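Local atomic coordinates of magnesium and cobalt efflux protein CorC (Neisseria meningitidis serogroup B, PDB entry 3OI8), a protein that probably takes part in magnesium and cobalt transport and, through its pair of CBS domains, binds adenosine. Residues K54-I62 and Y96-K106. Sequence-based numbering, arbitrary orientation.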
ATOM      1  N   LYS A  54     -16.366 -16.049  -8.364  1.00 25.19           N
ATOM      2  CA  LYS A  54     -16.835 -17.420  -8.187  1.00 21.78           C
ATOM      3  C   LYS A  54     -15.777 -18.392  -8.684  1.00 23.74           C
ATOM      4  O   LYS A  54     -15.153 -18.175  -9.717  1.00 24.99           O
ATOM      5  CB  LYS A  54     -18.138 -17.698  -8.954  1.00 30.86           C
ATOM      6  CG  LYS A  54     -19.235 -16.653  -8.840  1.00 44.24           C
ATOM      7  CD  LYS A  54     -19.497 -16.219  -7.417  1.00 60.66           C
ATOM      8  CE  LYS A  54     -20.540 -15.096  -7.402  1.00 74.70           C
ATOM      9  NZ  LYS A  54     -20.473 -14.214  -6.197  1.00 73.99           N
ATOM     10  N   GLU A  55     -15.584 -19.453  -7.920  1.00 30.24           N
ATOM     11  CA  GLU A  55     -14.636 -20.525  -8.201  1.00 28.69           C
ATOM     12  C   GLU A  55     -14.564 -20.897  -9.687  1.00 30.31           C
ATOM     13  O   GLU A  55     -13.480 -20.979 -10.269  1.00 31.53           O
ATOM     14  CB  GLU A  55     -15.082 -21.758  -7.384  1.00 31.42           C
ATOM     15  CG  GLU A  55     -14.058 -22.865  -7.214  1.00 40.80           C
ATOM     16  CD  GLU A  55     -14.542 -23.977  -6.272  1.00 40.36           C
ATOM     17  OE1 GLU A  55     -15.747 -24.006  -5.918  1.00 36.82           O
ATOM     18  OE2 GLU A  55     -13.707 -24.826  -5.878  1.00 45.04           O
ATOM     19  N   ASN A  56     -15.724 -21.132 -10.297  1.00 23.85           N
ATOM     20  CA  ASN A  56     -15.769 -21.762 -11.620  1.00 25.87           C
ATOM     21  C   ASN A  56     -16.070 -20.799 -12.773  1.00 31.94           C
ATOM     22  O   ASN A  56     -16.386 -21.223 -13.884  1.00 31.34           O
ATOM     23  CB  ASN A  56     -16.775 -22.927 -11.628  1.00 31.81           C
ATOM     24  CG  ASN A  56     -16.309 -24.116 -10.796  1.00 38.11           C
ATOM     25  OD1 ASN A  56     -15.108 -24.373 -10.662  1.00 37.59           O
ATOM     26  ND2 ASN A  56     -17.266 -24.859 -10.243  1.00 44.33           N
ATOM     27  N   ASP A  57     -15.970 -19.502 -12.510  1.00 22.40           N
ATOM     28  CA  ASP A  57     -16.286 -18.522 -13.527  1.00 23.36           C
ATOM     29  C   ASP A  57     -15.247 -18.550 -14.671  1.00 22.52           C
ATOM     30  O   ASP A  57     -14.126 -19.020 -14.483  1.00 24.65           O
ATOM     31  CB  ASP A  57     -16.377 -17.132 -12.896  1.00 26.16           C
ATOM     32  CG  ASP A  57     -17.539 -16.330 -13.448  1.00 42.71           C
ATOM     33  OD1 ASP A  57     -18.056 -16.681 -14.537  1.00 50.57           O
ATOM     34  OD2 ASP A  57     -17.947 -15.351 -12.799  1.00 38.48           O
ATOM     35  N   SER A  58     -15.630 -18.057 -15.848  1.00 23.55           N
ATOM     36  CA  SER A  58     -14.743 -18.058 -17.015  1.00 23.05           C
ATOM     37  C   SER A  58     -13.720 -16.919 -16.958  1.00 22.62           C
ATOM     38  O   SER A  58     -13.927 -15.900 -16.294  1.00 21.07           O
ATOM     39  CB  SER A  58     -15.565 -17.910 -18.295  1.00 25.87           C
ATOM     40  OG  SER A  58     -16.052 -16.583 -18.383  1.00 25.63           O
ATOM     41  N   ILE A  59     -12.613 -17.078 -17.673  1.00 24.44           N
ATOM     42  CA  ILE A  59     -11.618 -16.019 -17.682  1.00 23.73           C
ATOM     43  C   ILE A  59     -12.206 -14.694 -18.185  1.00 26.24           C
ATOM     44  O   ILE A  59     -11.887 -13.634 -17.658  1.00 21.39           O
ATOM     45  CB  ILE A  59     -10.342 -16.417 -18.467  1.00 20.53           C
ATOM     46  CG1 ILE A  59      -9.245 -15.367 -18.240  1.00 27.90           C
ATOM     47  CG2 ILE A  59     -10.645 -16.665 -19.937  1.00 22.22           C
ATOM     48  CD1 ILE A  59      -7.861 -15.843 -18.597  1.00 32.46           C
ATOM     49  N   GLU A  60     -13.082 -14.759 -19.185  1.00 25.18           N
ATOM     50  CA  GLU A  60     -13.708 -13.566 -19.764  1.00 25.84           C
ATOM     51  C   GLU A  60     -14.578 -12.793 -18.765  1.00 31.16           C
ATOM     52  O   GLU A  60     -14.535 -11.560 -18.693  1.00 23.17           O
ATOM     53  CB  GLU A  60     -14.546 -13.943 -20.993  1.00 32.87           C
ATOM     54  CG  GLU A  60     -13.741 -14.396 -22.214  1.00 35.20           C
ATOM     55  CD  GLU A  60     -13.391 -15.879 -22.193  1.00 42.75           C
ATOM     56  OE1 GLU A  60     -13.840 -16.598 -21.266  1.00 30.91           O
ATOM     57  OE2 GLU A  60     -12.664 -16.325 -23.112  1.00 40.45           O
ATOM     58  N   ARG A  61     -15.381 -13.520 -17.997  1.00 25.80           N
ATOM     59  CA  ARG A  61     -16.244 -12.898 -17.013  1.00 26.61           C
ATOM     60  C   ARG A  61     -15.444 -12.389 -15.802  1.00 25.23           C
ATOM     61  O   ARG A  61     -15.657 -11.275 -15.327  1.00 25.37           O
ATOM     62  CB  ARG A  61     -17.318 -13.903 -16.589  1.00 28.67           C
ATOM     63  CG  ARG A  61     -18.358 -14.154 -17.686  1.00 41.12           C
ATOM     64  CD  ARG A  61     -19.267 -15.329 -17.346  1.00 44.44           C
ATOM     65  NE  ARG A  61     -19.912 -15.150 -16.047  1.00 50.37           N
ATOM     66  CZ  ARG A  61     -21.097 -14.572 -15.879  1.00 47.42           C
ATOM     67  NH1 ARG A  61     -21.773 -14.119 -16.929  1.00 41.69           N
ATOM     68  NH2 ARG A  61     -21.608 -14.455 -14.661  1.00 43.19           N
ATOM     69  N   ILE A  62     -14.521 -13.204 -15.305  1.00 18.12           N
ATOM     70  CA  ILE A  62     -13.603 -12.747 -14.263  1.00 16.91           C
ATOM     71  C   ILE A  62     -12.897 -11.445 -14.673  1.00 26.75           C
ATOM     72  O   ILE A  62     -12.937 -10.450 -13.943  1.00 24.76           O
ATOM     73  CB  ILE A  62     -12.552 -13.839 -13.909  1.00 21.59           C
ATOM     74  CG1 ILE A  62     -13.205 -14.944 -13.065  1.00 23.75           C
ATOM     75  CG2 ILE A  62     -11.346 -13.224 -13.175  1.00 25.35           C
ATOM     76  CD1 ILE A  62     -12.386 -16.214 -12.966  1.00 22.46           C
ATOM     77  N   TYR A  96      -2.051 -15.287 -18.282  1.00 24.75           N
ATOM     78  CA  TYR A  96      -2.850 -15.954 -19.304  1.00 25.41           C
ATOM     79  C   TYR A  96      -3.164 -15.027 -20.469  1.00 25.45           C
ATOM     80  O   TYR A  96      -4.085 -15.278 -21.233  1.00 26.13           O
ATOM     81  CB  TYR A  96      -4.142 -16.515 -18.701  1.00 19.84           C
ATOM     82  CG  TYR A  96      -3.903 -17.676 -17.781  1.00 18.65           C
ATOM     83  CD1 TYR A  96      -3.472 -18.900 -18.280  1.00 19.35           C
ATOM     84  CD2 TYR A  96      -4.108 -17.554 -16.407  1.00 23.71           C
ATOM     85  CE1 TYR A  96      -3.249 -19.972 -17.433  1.00 18.25           C
ATOM     86  CE2 TYR A  96      -3.882 -18.614 -15.553  1.00 22.02           C
ATOM     87  CZ  TYR A  96      -3.460 -19.822 -16.072  1.00 31.14           C
ATOM     88  OH  TYR A  96      -3.248 -20.889 -15.226  1.00 32.10           O
HETATM   89  N   MSE A  97      -2.394 -13.953 -20.591  1.00 29.21           N
HETATM   90  CA  MSE A  97      -2.610 -12.968 -21.641  1.00 30.96           C
HETATM   91  C   MSE A  97      -2.609 -13.611 -23.027  1.00 33.98           C
HETATM   92  O   MSE A  97      -3.446 -13.291 -23.872  1.00 43.00           O
HETATM   93  CB  MSE A  97      -1.522 -11.898 -21.560  1.00 39.90           C
HETATM   94  CG  MSE A  97      -1.412 -10.989 -22.775  1.00 44.88           C
HETATM   95 SE   MSE A  97      -2.427  -9.341 -22.627  0.54 52.94          SE
HETATM   96  CE  MSE A  97      -2.593  -9.251 -20.670  1.00 23.72           C
ATOM     97  N   PHE A  98      -1.682 -14.529 -23.261  1.00 27.90           N
ATOM     98  CA  PHE A  98      -1.542 -15.108 -24.598  1.00 26.43           C
ATOM     99  C   PHE A  98      -2.060 -16.528 -24.758  1.00 33.90           C
ATOM    100  O   PHE A  98      -2.094 -17.055 -25.874  1.00 31.75           O
ATOM    101  CB  PHE A  98      -0.092 -14.980 -25.062  1.00 26.87           C
ATOM    102  CG  PHE A  98       0.463 -13.608 -24.834  1.00 28.81           C
ATOM    103  CD1 PHE A  98       0.136 -12.568 -25.688  1.00 37.42           C
ATOM    104  CD2 PHE A  98       1.264 -13.344 -23.734  1.00 29.75           C
ATOM    105  CE1 PHE A  98       0.625 -11.290 -25.469  1.00 38.95           C
ATOM    106  CE2 PHE A  98       1.750 -12.068 -23.507  1.00 28.11           C
ATOM    107  CZ  PHE A  98       1.426 -11.041 -24.376  1.00 34.26           C
ATOM    108  N   ASN A  99      -2.478 -17.134 -23.651  1.00 21.88           N
ATOM    109  CA  ASN A  99      -3.057 -18.473 -23.655  1.00 19.90           C
ATOM    110  C   ASN A  99      -4.265 -18.522 -22.719  1.00 28.06           C
ATOM    111  O   ASN A  99      -4.246 -19.251 -21.728  1.00 29.11           O
ATOM    112  CB  ASN A  99      -2.024 -19.495 -23.175  1.00 21.79           C
ATOM    113  CG  ASN A  99      -1.463 -19.147 -21.793  1.00 26.66           C
ATOM    114  OD1 ASN A  99      -1.544 -18.002 -21.358  1.00 23.15           O
ATOM    115  ND2 ASN A  99      -0.912 -20.135 -21.102  1.00 29.17           N
ATOM    116  N   PRO A 100      -5.315 -17.741 -23.019  1.00 32.83           N
ATOM    117  CA  PRO A 100      -6.470 -17.713 -22.105  1.00 35.68           C
ATOM    118  C   PRO A 100      -7.152 -19.073 -22.048  1.00 30.62           C
ATOM    119  O   PRO A 100      -7.757 -19.440 -21.036  1.00 32.01           O
ATOM    120  CB  PRO A 100      -7.411 -16.679 -22.741  1.00 38.45           C
ATOM    121  CG  PRO A 100      -6.603 -15.976 -23.785  1.00 43.07           C
ATOM    122  CD  PRO A 100      -5.542 -16.932 -24.225  1.00 38.16           C
ATOM    123  N   GLU A 101      -7.042 -19.825 -23.133  1.00 25.02           N
ATOM    124  CA  GLU A 101      -7.647 -21.143 -23.204  1.00 33.88           C
ATOM    125  C   GLU A 101      -7.083 -22.080 -22.138  1.00 36.05           C
ATOM    126  O   GLU A 101      -7.708 -23.084 -21.786  1.00 33.31           O
ATOM    127  CB  GLU A 101      -7.519 -21.731 -24.626  1.00 38.10           C
ATOM    128  CG  GLU A 101      -6.120 -22.152 -25.058  1.00 37.70           C
ATOM    129  CD  GLU A 101      -5.188 -20.990 -25.402  1.00 40.83           C
ATOM    130  OE1 GLU A 101      -5.646 -19.828 -25.481  1.00 37.84           O
ATOM    131  OE2 GLU A 101      -3.985 -21.248 -25.612  1.00 42.66           O
ATOM    132  N   GLN A 102      -5.908 -21.741 -21.612  1.00 28.05           N
ATOM    133  CA  GLN A 102      -5.295 -22.550 -20.557  1.00 25.95           C
ATOM    134  C   GLN A 102      -5.622 -22.065 -19.130  1.00 23.77           C
ATOM    135  O   GLN A 102      -5.140 -22.638 -18.162  1.00 26.02           O
ATOM    136  CB  GLN A 102      -3.778 -22.652 -20.754  1.00 28.31           C
ATOM    137  CG  GLN A 102      -3.363 -23.495 -21.962  1.00 36.70           C
ATOM    138  CD  GLN A 102      -1.856 -23.604 -22.099  1.00 32.43           C
ATOM    139  OE1 GLN A 102      -1.162 -22.596 -22.146  1.00 34.83           O
ATOM    140  NE2 GLN A 102      -1.343 -24.828 -22.149  1.00 36.75           N
ATOM    141  N   PHE A 103      -6.466 -21.041 -19.009  1.00 26.19           N
ATOM    142  CA  PHE A 103      -6.837 -20.500 -17.698  1.00 26.13           C
ATOM    143  C   PHE A 103      -7.214 -21.591 -16.713  1.00 28.71           C
ATOM    144  O   PHE A 103      -8.037 -22.469 -17.014  1.00 22.12           O
ATOM    145  CB  PHE A 103      -7.979 -19.484 -17.814  1.00 24.43           C
ATOM    146  CG  PHE A 103      -8.420 -18.907 -16.489  1.00 24.55           C
ATOM    147  CD1 PHE A 103      -7.549 -18.155 -15.718  1.00 30.68           C
ATOM    148  CD2 PHE A 103      -9.716 -19.105 -16.017  1.00 25.80           C
ATOM    149  CE1 PHE A 103      -7.958 -17.607 -14.495  1.00 30.88           C
ATOM    150  CE2 PHE A 103     -10.129 -18.566 -14.794  1.00 23.48           C
ATOM    151  CZ  PHE A 103      -9.246 -17.815 -14.038  1.00 30.62           C
ATOM    152  N   HIS A 104      -6.610 -21.524 -15.529  1.00 22.56           N
ATOM    153  CA  HIS A 104      -6.891 -22.486 -14.466  1.00 18.65           C
ATOM    154  C   HIS A 104      -6.796 -21.697 -13.171  1.00 21.32           C
ATOM    155  O   HIS A 104      -5.707 -21.426 -12.679  1.00 19.64           O
ATOM    156  CB  HIS A 104      -5.888 -23.650 -14.504  1.00 26.53           C
ATOM    157  CG  HIS A 104      -6.156 -24.728 -13.496  1.00 37.17           C
ATOM    158  ND1 HIS A 104      -7.355 -24.841 -12.823  1.00 43.30           N
ATOM    159  CD2 HIS A 104      -5.381 -25.750 -13.057  1.00 35.76           C
ATOM    160  CE1 HIS A 104      -7.305 -25.881 -12.008  1.00 38.62           C
ATOM    161  NE2 HIS A 104      -6.118 -26.448 -12.129  1.00 42.17           N
ATOM    162  N   LEU A 105      -7.946 -21.299 -12.636  1.00 13.16           N
ATOM    163  CA  LEU A 105      -7.959 -20.362 -11.531  1.00 19.55           C
ATOM    164  C   LEU A 105      -7.138 -20.894 -10.353  1.00 19.84           C
ATOM    165  O   LEU A 105      -6.393 -20.138  -9.730  1.00 20.36           O
ATOM    166  CB  LEU A 105      -9.395 -20.037 -11.103  1.00 22.98           C
ATOM    167  CG  LEU A 105      -9.541 -18.981  -9.995  1.00 25.37           C
ATOM    168  CD1 LEU A 105      -8.638 -17.775 -10.283  1.00 32.69           C
ATOM    169  CD2 LEU A 105     -11.007 -18.542  -9.857  1.00 24.96           C
ATOM    170  N   LYS A 106      -7.265 -22.189 -10.056  1.00 18.03           N
ATOM    171  CA  LYS A 106      -6.510 -22.793  -8.947  1.00 25.09           C
ATOM    172  C   LYS A 106      -4.990 -22.703  -9.138  1.00 26.63           C
ATOM    173  O   LYS A 106      -4.231 -22.766  -8.163  1.00 21.52           O
ATOM    174  CB  LYS A 106      -6.891 -24.259  -8.747  1.00 33.76           C
ATOM    175  CG  LYS A 106      -8.363 -24.501  -8.456  1.00 52.69           C
ATOM    176  CD  LYS A 106      -8.701 -24.349  -6.983  1.00 58.48           C
ATOM    177  CE  LYS A 106     -10.179 -24.671  -6.739  1.00 61.32           C
ATOM    178  NZ  LYS A 106     -10.570 -25.973  -7.371  1.00 58.95           N
TER
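Ile-59 and Phe-103 meet because both set a gamma carbon (CG1, chi1 -170°; CG, chi1 179°) anti to their own backbone nitrogen, which sends the branched chain across the phenylalanine ring. Helix 59-69 belongs to the first CBS domain of the tandem pair, and its start packs against the chain that leads through the 3-10 segment 100-102 into helix 105-108. Ile-59 CB stands over one face of the Phe-103 ring, 4.0 Å from its centroid, in a CH-pi contact; CD1 reaches back to Phe-103 CB. The opposite face is covered by the backbone N of Leu-105, two residues on, so the ring is sandwiched. Ile-62 CD1, one helical turn on, approaches Phe-103 CZ obliquely at 3.7 Å. At the ring edge, near its plane, lies Asp-57 O. The far end of Ile-59 is closed in by Tyr-96 CB, 3.8 Å from CD1, by Pro-100, and by Met-97 of the second subunit, so this end of the packing forms part of the interface between the two subunits. No hydrogen bond crosses between the segments; the ones at the helix start stay within 54-62. Ser-58 caps the helix, its OG accepting from Arg-61 N in a nearly straight bond (163°), while Asp-57 OD1 takes both Ser-58 N and, with its syn lone pair, Arg-61 NE. Beyond Phe-103, Leu-105 CD2 rests 3.5 Å from Glu-55 O on the type I turn 54-57. At the solvent side, the extended Glu-55 meets a bent Lys-106 in a long salt bridge, OE2 to NZ 3.7 Å.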